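Side-chain contact in laccase (Uncultured bacterium, PDB 4F7K), which probably oxidises phenolic and related substrates, as laccases do, passing their electrons through copper centres to dioxygen, which is reduced to water: residues Arg106-Val111 and Leu397-Met402. Residues are numbered along the deposited sequence; the frame is centred on the assembly and turned at random.
Sequences RSWEQV and LLHCHM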
# COMPACT_ATOMS: atom_id res chain seq x y z
N ARG A 106 3.80 1.78 12.12
CA ARG A 106 3.78 3.01 11.31
C ARG A 106 2.49 3.87 11.41
O ARG A 106 2.54 5.14 11.32
CB ARG A 106 4.14 2.71 9.86
CG ARG A 106 4.46 3.98 9.09
CD ARG A 106 5.02 3.78 7.70
NE ARG A 106 5.08 5.09 7.04
CZ ARG A 106 4.17 5.49 6.16
NH1 ARG A 106 3.20 4.64 5.80
NH2 ARG A 106 4.22 6.70 5.61
N SER A 107 1.37 3.21 11.67
CA SER A 107 0.07 3.88 11.70
C SER A 107 -0.14 4.67 12.95
O SER A 107 -1.03 5.52 13.00
CB SER A 107 -1.07 2.88 11.57
OG SER A 107 -1.11 2.42 10.24
N TRP A 108 0.67 4.41 13.97
CA TRP A 108 0.49 5.12 15.23
C TRP A 108 1.77 5.70 15.83
O TRP A 108 1.74 6.27 16.91
CB TRP A 108 -0.25 4.24 16.25
CG TRP A 108 0.55 3.13 16.85
CD1 TRP A 108 1.37 3.21 17.94
CD2 TRP A 108 0.60 1.76 16.41
NE1 TRP A 108 1.95 1.99 18.20
CE2 TRP A 108 1.50 1.08 17.28
CE3 TRP A 108 0.00 1.05 15.36
CZ2 TRP A 108 1.77 -0.28 17.15
CZ3 TRP A 108 0.28 -0.31 15.23
CH2 TRP A 108 1.16 -0.96 16.11
N GLU A 109 2.89 5.57 15.13
CA GLU A 109 4.11 6.20 15.61
C GLU A 109 4.66 7.15 14.56
O GLU A 109 5.16 6.71 13.51
CB GLU A 109 5.20 5.15 15.92
CG GLU A 109 4.87 4.23 17.10
CD GLU A 109 4.95 4.88 18.50
OE1 GLU A 109 5.35 6.08 18.65
OE2 GLU A 109 4.61 4.16 19.47
N GLN A 110 4.62 8.44 14.90
CA GLN A 110 5.09 9.51 14.04
C GLN A 110 6.56 9.33 13.65
O GLN A 110 6.88 9.59 12.51
CB GLN A 110 4.84 10.90 14.69
CG GLN A 110 5.34 12.15 13.87
CD GLN A 110 4.69 12.28 12.47
OE1 GLN A 110 3.52 12.68 12.34
NE2 GLN A 110 5.45 11.94 11.43
N VAL A 111 7.43 8.88 14.55
CA VAL A 111 8.85 8.64 14.20
C VAL A 111 9.04 7.65 13.05
O VAL A 111 10.02 7.74 12.32
CB VAL A 111 9.74 8.06 15.36
CG1 VAL A 111 10.38 9.14 16.16
CG2 VAL A 111 8.99 6.99 16.23
N LEU A 397 -3.56 -10.28 12.70
CA LEU A 397 -4.07 -8.96 13.00
C LEU A 397 -5.15 -8.51 12.03
O LEU A 397 -5.01 -8.64 10.82
CB LEU A 397 -2.91 -7.95 12.98
CG LEU A 397 -3.13 -6.53 13.51
CD1 LEU A 397 -3.35 -6.52 15.02
CD2 LEU A 397 -1.90 -5.68 13.18
N LEU A 398 -6.25 -8.01 12.58
CA LEU A 398 -7.20 -7.19 11.84
C LEU A 398 -7.04 -5.77 12.41
O LEU A 398 -7.31 -5.49 13.58
CB LEU A 398 -8.62 -7.72 11.95
CG LEU A 398 -9.81 -7.07 11.24
CD1 LEU A 398 -9.61 -6.92 9.75
CD2 LEU A 398 -11.05 -7.92 11.48
N HIS A 399 -6.54 -4.88 11.58
CA HIS A 399 -6.10 -3.58 12.06
C HIS A 399 -7.08 -2.53 11.59
O HIS A 399 -7.25 -2.36 10.40
CB HIS A 399 -4.68 -3.30 11.56
CG HIS A 399 -4.12 -2.00 12.05
ND1 HIS A 399 -4.52 -1.41 13.23
CD2 HIS A 399 -3.17 -1.18 11.53
CE1 HIS A 399 -3.86 -0.28 13.41
NE2 HIS A 399 -3.03 -0.12 12.39
N CYS A 400 -7.75 -1.87 12.54
CA CYS A 400 -8.66 -0.78 12.21
C CYS A 400 -8.06 0.51 12.72
O CYS A 400 -7.86 0.68 13.93
CB CYS A 400 -10.04 -1.02 12.81
SG CYS A 400 -10.71 -2.65 12.30
N HIS A 401 -7.74 1.41 11.80
CA HIS A 401 -7.11 2.68 12.18
C HIS A 401 -8.07 3.83 11.93
O HIS A 401 -8.50 4.04 10.79
CB HIS A 401 -5.81 2.92 11.40
CG HIS A 401 -5.17 4.25 11.67
ND1 HIS A 401 -4.53 4.55 12.85
CD2 HIS A 401 -5.05 5.35 10.89
CE1 HIS A 401 -4.05 5.78 12.79
NE2 HIS A 401 -4.35 6.29 11.61
N MET A 402 -8.38 4.57 12.99
CA MET A 402 -9.09 5.83 12.87
C MET A 402 -8.19 6.93 12.27
O MET A 402 -7.16 7.32 12.85
CB MET A 402 -9.69 6.26 14.22
CG MET A 402 -10.69 7.49 14.12
SD MET A 402 -11.45 7.85 15.77
CE MET A 402 -12.22 9.41 15.50
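His399 and His401 both extend their rings to Ser107 because each has CG anti to its backbone N (chi1 -178° and 176°). Two residues apart on strand 395-402, they project from the same side, whereas Cys400 between them touches Leu296 and Ile353. On the facing loop, Ser107 points its CB at the pair, and its CA lies 7.3 Å from that of His401, the nearest such approach.

The rings receive that carbon differently. Ser107 CB stands 3.7 Å from His399 NE2, in the ring plane, which makes it an edge contact. Against His401 it sits over a face: CB is 4.3 Å from the ring centroid and 20° off the normal, meeting the criteria for a CH-pi contact, although displaced toward the rim. Ser107 OG stays 3.8 Å from His399 NE2, too far for a hydrogen bond. The backbone presses closer, with Ser107 O 3.0 Å from His401 CE1. Trp108 adds a looser touch, CZ3 lying 4.4 Å from His399 NE2, which meets the indole at its edge.

No hydrogen bond crosses, and only 165 Å² is buried. His399 NE2 and His401 ND1, both covered here, have no partner in the model; His401 NE2 is bonded to Asp194 OD1. Replacing His401 by alanine is likely to leave Asp194 OD1 without this mate and to open a gap next to Ser107 CB. Backbone bonds from His399 to His354 and from His401 to Gly352 fix the strand beside 351-355.

The contact thus joins the first and last multicopper oxidase regions. The His-Cys-His sequence matches the laccase signature, in which the cysteine ligates type 1 copper and the flanking histidines serve the trinuclear centre, roles that Cys400, His399 and His401 probably share here.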